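Local atomic coordinates of putative leucoanthocyanidin reductase 1 (Vitis vinifera, PDB entry 3I6I), a protein that catalyses the NADPH-dependent reduction of leucoanthocyanidins to flavan-3-ols such as catechin, a step of flavonoid biosynthesis. Residues Leu134-Tyr137 and Arg138-Arg142; Gln266-Val269 and Ala270-His274; Gly198-Ile201 and Gly202-Thr205. All coordinates share one frame; numbering follows the deposited sequence.

Interaction 1. Residues Leu134-Tyr137 and Arg138-Arg142. With NDP (NADPH dihydro-nicotinamide-adenine-dinucleotide phosphate), chain B; ACY (acetic acid), chain C.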
# COMPACT_ATOMS: atom_id res chain seq x y z
N LEU A 134 3.04 -13.07 8.94
CA LEU A 134 2.25 -12.87 10.16
C LEU A 134 2.90 -11.88 11.11
O LEU A 134 2.19 -11.10 11.74
CB LEU A 134 1.96 -14.18 10.88
CG LEU A 134 0.92 -14.21 12.02
CD1 LEU A 134 -0.46 -13.60 11.63
CD2 LEU A 134 0.75 -15.62 12.60
N ASN A 135 4.22 -11.95 11.23
CA ASN A 135 4.93 -11.00 12.13
C ASN A 135 4.74 -9.57 11.71
O ASN A 135 4.47 -8.72 12.55
CB ASN A 135 6.41 -11.33 12.19
CG ASN A 135 7.10 -10.60 13.32
OD1 ASN A 135 6.80 -10.83 14.48
ND2 ASN A 135 7.95 -9.65 12.98
N MET A 136 4.81 -9.31 10.40
CA MET A 136 4.52 -8.01 9.89
C MET A 136 3.10 -7.55 10.22
O MET A 136 2.92 -6.41 10.62
CB MET A 136 4.72 -7.94 8.36
CG MET A 136 4.66 -6.50 7.88
SD MET A 136 4.99 -6.30 6.13
CE MET A 136 6.57 -7.10 5.95
N TYR A 137 2.12 -8.45 10.09
CA TYR A 137 0.76 -8.14 10.44
C TYR A 137 0.59 -7.93 11.95
O TYR A 137 -0.16 -7.01 12.33
CB TYR A 137 -0.21 -9.18 9.91
CG TYR A 137 -0.51 -9.02 8.43
CD1 TYR A 137 0.24 -8.17 7.62
CD2 TYR A 137 -1.58 -9.71 7.87
CE1 TYR A 137 -0.02 -8.05 6.26
CE2 TYR A 137 -1.85 -9.59 6.53
CZ TYR A 137 -1.10 -8.75 5.73
OH TYR A 137 -1.38 -8.67 4.38
N ARG A 138 1.30 -8.71 12.78
CA ARG A 138 1.36 -8.42 14.21
C ARG A 138 1.80 -7.00 14.51
O ARG A 138 1.20 -6.36 15.38
CB ARG A 138 2.21 -9.41 15.00
CG ARG A 138 1.60 -10.76 15.22
CD ARG A 138 2.38 -11.51 16.33
NE ARG A 138 3.68 -11.88 15.82
CZ ARG A 138 3.97 -12.99 15.14
NH1 ARG A 138 3.08 -13.93 14.95
NH2 ARG A 138 5.20 -13.16 14.69
N GLU A 139 2.84 -6.51 13.81
CA GLU A 139 3.32 -5.14 14.00
C GLU A 139 2.27 -4.11 13.53
O GLU A 139 2.04 -3.12 14.22
CB GLU A 139 4.62 -4.95 13.27
CG GLU A 139 5.74 -5.79 13.92
CD GLU A 139 7.11 -5.58 13.31
OE1 GLU A 139 7.24 -4.84 12.30
OE2 GLU A 139 8.06 -6.16 13.87
N LYS A 140 1.65 -4.36 12.37
CA LYS A 140 0.60 -3.46 11.88
C LYS A 140 -0.62 -3.42 12.81
O LYS A 140 -1.20 -2.34 13.06
CB LYS A 140 0.24 -3.79 10.44
CG LYS A 140 1.36 -3.48 9.43
CD LYS A 140 0.91 -3.63 7.99
CE LYS A 140 2.05 -3.25 7.03
NZ LYS A 140 1.51 -3.00 5.64
N ARG A 141 -0.99 -4.56 13.37
CA ARG A 141 -2.11 -4.66 14.30
C ARG A 141 -1.81 -3.91 15.59
O ARG A 141 -2.70 -3.27 16.15
CB ARG A 141 -2.38 -6.11 14.67
CG ARG A 141 -3.00 -6.92 13.54
CD ARG A 141 -3.05 -8.34 13.93
NE ARG A 141 -3.44 -9.21 12.84
CZ ARG A 141 -3.23 -10.52 12.81
NH1 ARG A 141 -2.69 -11.14 13.83
NH2 ARG A 141 -3.61 -11.22 11.76
N ARG A 142 -0.56 -4.00 16.03
CA ARG A 142 -0.10 -3.31 17.25
C ARG A 142 -0.17 -1.79 17.01
O ARG A 142 -0.63 -1.03 17.87
CB ARG A 142 1.31 -3.79 17.62
CG ARG A 142 1.73 -3.49 19.05
CD ARG A 142 2.53 -2.29 19.14
NE ARG A 142 3.15 -2.12 20.46
CZ ARG A 142 2.63 -1.44 21.50
NH1 ARG A 142 1.40 -0.89 21.45
NH2 ARG A 142 3.35 -1.34 22.61
PA NDP B . 9.70 1.58 0.86
O1A NDP B . 10.82 0.82 1.54
O2A NDP B . 9.69 1.63 -0.78
O5B NDP B . 9.58 3.12 1.32
C5B NDP B . 9.62 3.45 2.67
C4B NDP B . 9.72 4.92 2.86
O4B NDP B . 9.70 5.04 4.34
C3B NDP B . 11.07 5.49 2.39
O3B NDP B . 10.93 6.85 1.88
C2B NDP B . 11.91 5.50 3.66
O2B NDP B . 12.90 6.53 3.59
C1B NDP B . 10.84 5.91 4.67
N9A NDP B . 11.16 5.66 6.08
C8A NDP B . 11.42 4.47 6.62
N7A NDP B . 11.62 4.63 7.93
C5A NDP B . 11.48 5.92 8.23
C6A NDP B . 11.58 6.66 9.41
N6A NDP B . 11.86 6.05 10.57
N1A NDP B . 11.39 7.99 9.37
C2A NDP B . 11.08 8.59 8.22
N3A NDP B . 10.96 7.92 7.07
C4A NDP B . 11.17 6.59 7.06
O3 NDP B . 8.32 0.92 1.32
PN NDP B . 7.08 0.35 0.42
O1N NDP B . 6.44 1.27 -0.54
O2N NDP B . 7.61 -1.04 -0.10
O5D NDP B . 6.08 -0.07 1.67
C5D NDP B . 5.17 0.90 2.21
C4D NDP B . 3.97 0.19 2.77
O4D NDP B . 3.29 -0.32 1.59
C3D NDP B . 4.28 -1.00 3.65
O3D NDP B . 3.26 -1.09 4.64
C2D NDP B . 4.12 -2.17 2.69
O2D NDP B . 3.65 -3.28 3.43
C1D NDP B . 3.01 -1.70 1.75
N1N NDP B . 3.10 -2.18 0.33
C2N NDP B . 1.96 -2.64 -0.38
C3N NDP B . 2.11 -3.38 -1.47
C7N NDP B . 0.86 -3.85 -2.25
O7N NDP B . -0.27 -3.50 -1.89
N7N NDP B . 1.08 -4.55 -3.34
C4N NDP B . 3.52 -3.75 -1.95
C5N NDP B . 4.55 -2.75 -1.46
C6N NDP B . 4.29 -1.97 -0.41
P2B NDP B . 14.52 6.07 3.51
O1X NDP B . 14.78 5.42 2.21
O2X NDP B . 15.29 7.43 3.80
O3X NDP B . 14.76 5.10 4.74
C ACY C . 0.29 -6.57 2.41
O ACY C . 1.12 -5.64 2.27
OXT ACY C . -0.64 -6.56 3.26
CH3 ACY C . 0.44 -7.74 1.47

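Interaction 2. Residues Gln266-Val269 and Ala270-His274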
# COMPACT_ATOMS: atom_id res chain seq x y z
N GLN A 266 12.19 -11.85 1.20
CA GLN A 266 11.66 -12.85 0.26
C GLN A 266 10.56 -13.77 0.83
O GLN A 266 9.54 -14.00 0.16
CB GLN A 266 12.78 -13.73 -0.28
CG GLN A 266 13.76 -13.01 -1.23
CD GLN A 266 14.99 -12.39 -0.54
OE1 GLN A 266 14.90 -11.80 0.55
NE2 GLN A 266 16.13 -12.50 -1.19
N SER A 267 10.79 -14.30 2.03
CA SER A 267 9.87 -15.25 2.68
C SER A 267 8.58 -14.53 3.11
O SER A 267 7.52 -15.15 3.20
CB SER A 267 10.49 -15.92 3.89
OG SER A 267 11.55 -16.81 3.55
N VAL A 268 8.68 -13.24 3.38
CA VAL A 268 7.49 -12.44 3.65
C VAL A 268 6.60 -12.39 2.40
O VAL A 268 5.36 -12.60 2.47
CB VAL A 268 7.85 -11.01 4.11
CG1 VAL A 268 6.58 -10.19 4.33
CG2 VAL A 268 8.67 -11.07 5.38
N VAL A 269 7.21 -12.12 1.25
CA VAL A 269 6.48 -12.06 0.00
C VAL A 269 5.86 -13.43 -0.29
O VAL A 269 4.71 -13.50 -0.75
CB VAL A 269 7.34 -11.60 -1.21
CG1 VAL A 269 6.49 -11.67 -2.51
CG2 VAL A 269 7.87 -10.17 -0.98
N ALA A 270 6.60 -14.52 -0.02
CA ALA A 270 6.05 -15.85 -0.19
C ALA A 270 4.78 -16.10 0.67
O ALA A 270 3.76 -16.64 0.23
CB ALA A 270 7.13 -16.92 0.08
N ALA A 271 4.86 -15.71 1.94
CA ALA A 271 3.73 -15.85 2.86
C ALA A 271 2.49 -15.07 2.36
O ALA A 271 1.38 -15.58 2.38
CB ALA A 271 4.16 -15.36 4.24
N PHE A 272 2.69 -13.84 1.89
CA PHE A 272 1.53 -13.07 1.38
C PHE A 272 0.98 -13.62 0.06
O PHE A 272 -0.23 -13.62 -0.14
CB PHE A 272 1.91 -11.62 1.19
CG PHE A 272 2.27 -10.89 2.47
CD1 PHE A 272 1.69 -11.21 3.70
CD2 PHE A 272 3.19 -9.88 2.43
CE1 PHE A 272 2.05 -10.50 4.85
CE2 PHE A 272 3.51 -9.16 3.56
CZ PHE A 272 2.95 -9.48 4.77
N THR A 273 1.87 -14.13 -0.81
CA THR A 273 1.44 -14.86 -2.04
C THR A 273 0.52 -16.03 -1.71
O THR A 273 -0.51 -16.26 -2.36
CB THR A 273 2.68 -15.33 -2.87
OG1 THR A 273 3.50 -14.18 -3.19
CG2 THR A 273 2.25 -15.97 -4.22
N HIS A 274 0.91 -16.83 -0.73
CA HIS A 274 0.09 -17.94 -0.24
C HIS A 274 -1.27 -17.45 0.27
O HIS A 274 -2.32 -17.99 -0.08
CB HIS A 274 0.85 -18.67 0.86
CG HIS A 274 0.08 -19.78 1.50
ND1 HIS A 274 -0.57 -19.64 2.70
CD2 HIS A 274 -0.05 -21.08 1.15
CE1 HIS A 274 -1.14 -20.79 3.02
NE2 HIS A 274 -0.84 -21.68 2.09

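Interaction 3. Residues Gly198-Ile201 and Gly202-Thr205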
# COMPACT_ATOMS: atom_id res chain seq x y z
N GLY A 198 -0.69 1.74 -9.33
CA GLY A 198 -0.03 2.70 -8.44
C GLY A 198 -0.66 4.09 -8.39
O GLY A 198 -0.89 4.66 -7.32
N THR A 199 -0.92 4.66 -9.56
CA THR A 199 -1.49 6.00 -9.64
C THR A 199 -2.87 6.05 -9.01
O THR A 199 -3.25 7.09 -8.45
CB THR A 199 -1.52 6.56 -11.10
OG1 THR A 199 -2.28 5.69 -11.95
CG2 THR A 199 -0.11 6.70 -11.69
N ASP A 200 -3.64 4.97 -9.11
CA ASP A 200 -4.96 4.87 -8.46
C ASP A 200 -4.83 4.66 -6.95
O ASP A 200 -5.62 5.17 -6.19
CB ASP A 200 -5.81 3.74 -9.07
CG ASP A 200 -6.43 4.12 -10.41
OD1 ASP A 200 -6.58 5.34 -10.68
OD2 ASP A 200 -6.76 3.20 -11.20
N ILE A 201 -3.84 3.92 -6.50
CA ILE A 201 -3.62 3.84 -5.05
C ILE A 201 -3.36 5.25 -4.50
O ILE A 201 -3.94 5.64 -3.47
CB ILE A 201 -2.43 2.95 -4.71
CG1 ILE A 201 -2.70 1.51 -5.14
CG2 ILE A 201 -2.13 3.04 -3.14
CD1 ILE A 201 -1.47 0.62 -5.03
N GLY A 202 -2.54 6.05 -5.17
CA GLY A 202 -2.30 7.42 -4.72
C GLY A 202 -3.55 8.29 -4.79
O GLY A 202 -3.93 8.97 -3.84
N LYS A 203 -4.22 8.28 -5.94
CA LYS A 203 -5.34 9.17 -6.17
C LYS A 203 -6.44 8.93 -5.16
O LYS A 203 -6.95 9.87 -4.51
CB LYS A 203 -5.86 8.93 -7.58
CG LYS A 203 -7.10 9.74 -7.96
CD LYS A 203 -7.50 9.36 -9.41
CE LYS A 203 -8.99 9.60 -9.66
NZ LYS A 203 -9.36 9.26 -11.10
N PHE A 204 -6.81 7.67 -5.01
CA PHE A 204 -7.95 7.34 -4.17
C PHE A 204 -7.59 7.43 -2.70
O PHE A 204 -8.39 7.90 -1.94
CB PHE A 204 -8.61 6.03 -4.57
CG PHE A 204 -9.31 6.13 -5.89
CD1 PHE A 204 -10.49 6.85 -6.01
CD2 PHE A 204 -8.80 5.52 -7.03
CE1 PHE A 204 -11.13 6.97 -7.21
CE2 PHE A 204 -9.46 5.62 -8.25
CZ PHE A 204 -10.61 6.34 -8.35
N THR A 205 -6.36 7.07 -2.32
CA THR A 205 -5.91 7.34 -0.96
C THR A 205 -6.09 8.80 -0.55
O THR A 205 -6.60 9.11 0.56
CB THR A 205 -4.44 6.92 -0.76
OG1 THR A 205 -4.33 5.50 -0.84
CG2 THR A 205 -3.90 7.41 0.63
O HOH W 1 -8.38 6.46 -12.10

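Interaction 1. Residues Leu134-Tyr137 and Arg138-Arg142
L134 to Y137 and R138 to R142 form consecutive turns of one α-helix, in which each carbonyl of the first four residues accepts the amide four places on, as L134 O does from R138 N at 2.8 Å. On the outer side, N135 and R138 cross at about a right angle. OD1 of N135 takes NH2 of R138 at 2.8 Å, on a lone pair in the carbonyl plane, with the N-H bent to 154°. A bend at chi3 (-71°) folds the guanidinium back over the turn, where one face covers L134 O and NH1 lies 3.7 Å from L134 CG. That NH1 also makes a salt bridge with E131, so arginine suits the site by serving an amide and a carboxylate together. An alanine in place of N135 would leave NH2 of R138 without this acceptor, and the guanidinium would probably turn more freely about its link to E131. L134 CD1 sits 4.0 Å from NH2 of R141, whose NE bonds to the carbonyl of V124. On the inner side, K140 runs extended, and its length carries NZ to two hydroxyls of the nicotinamide ribose of NADPH, O3D at 2.8 Å and O2D at 3.1 Å. Gripping this ribose is the task of the lysine in the YxxxK motif of short-chain dehydrogenases; here the residue four places earlier is M136. Y137 projects its hydroxyl to OXT of a bound acetic acid, probably from the crystallisation liquor, 2.5 Å away and also held by H122 N. Helix 133-149 packs through the Y137 ring on V124, A127 and P129 and through M136 on helix 266-277, while K140 reaches from it to the cofactor.

Interaction 2. Residues Gln266-Val269 and Ala270-His274
V268 and F272, one helical turn apart, make the main apolar contact here. Their side chains lie side by side and point the same way, and CG1 of V268 presses on the ring at CE2, 3.3 Å away, with CZ next at 3.7 Å. CG1 reaches the phenyl group because it stands anti to its own amide nitrogen (chi1 178°). A branched valine suits the place, giving the ring a methyl to rest against close to the main chain. The ring also lies over a backbone oxygen: V268 O sits above one face, 3.5 Å from F272 CG. Main-chain hydrogen bonds set this spacing, since the same V268 O accepts F272 N at 3.0 Å, and Q266 O and S267 O are paired in the same way with the amides of A270 and A271. The third kind of contact joins a hydroxyl to the backbone. OG1 of T273 donates to V269 O at 2.8 Å, from 40° out of the carbonyl plane, while T273 N reaches that oxygen from the opposite face at 2.9 Å. Two donors therefore grip one carbonyl, and the threonine hydroxyl is satisfied within its own helix even though the residue is buried. Small A270 and A271 allow close approach of helix 252-260 and of V130, respectively, and S267 OG bonds to A258 O and I263 N. A threonine hydroxyl returned to the carbonyl four residues earlier is a familiar feature of buried helices; here V268 and F272 pack on M136 of helix 133-149, A270 and T273 on helix 252-260, and F272, its ring meeting that of Y137, borders the pocket that holds the bound acetic acid beside NADPH.

Interaction 3. Residues Gly198-Ile201 and Gly202-Thr205
I201 and T205 lie side by side, one turn apart, at the start of helix 198-208, which follows strand 193-196 in this NmrA-like, Rossmann-type reductase. Regular i to i+4 bonding winds the turn, with G202 N, for example, 3.0 Å from G198 O. I201 O receives two donors from T205, OG1 at 2.7 Å and N at 3.0 Å, on opposite faces of its plane. Threonine suits this buried place because the hydroxyl, held beside its own amide nitrogen (chi1 -67°), finds its acceptor without leaving the helix, while the residue packs on F120. D200 and F204 run alongside each other, carboxylate and ring planes 54° apart, and D200 OD1 lies 3.8 Å from F204 CE2. D200 O sits at the ring edge, near its plane, and also accepts F204 N. Beyond these turns F204 stacks on F304. The carboxylate is tied to the same region, since OD2 of D200 takes the amide of R305, as T199 OG1 meets the arginine's NH1. K203 is long enough to reach D302, with which it forms a salt bridge. Its ammonium and the D200 carboxylate do not touch, NZ and OD1 being 4.8 Å apart; instead one water donates to D200 OD1 at 2.6 Å and accepts from K203 NZ at 3.1 Å.

How the interactions relate
Interactions 1 and 2 touch, their centres 14 Å apart. Helix 133-149 meets helix 266-277 where M136 CE lies 3.5 Å from V268 CG1 and Y137 CE1 lies 3.5 Å from F272 CE1. Both lie near the nicotinamide ribose of NADPH: K140 bonds to it, and the F272 side chain comes within about 6 Å of the cofactor. Interaction 3 stands apart, about 24 Å from each of the others between centres, with nearest atoms about 11 Å from interaction 1 and 14 Å from interaction 2. It nevertheless borders the same site, for the I201 side chain approaches NADPH to about 5 Å and that of T205 lies about 4 Å from cofactor-binding F120.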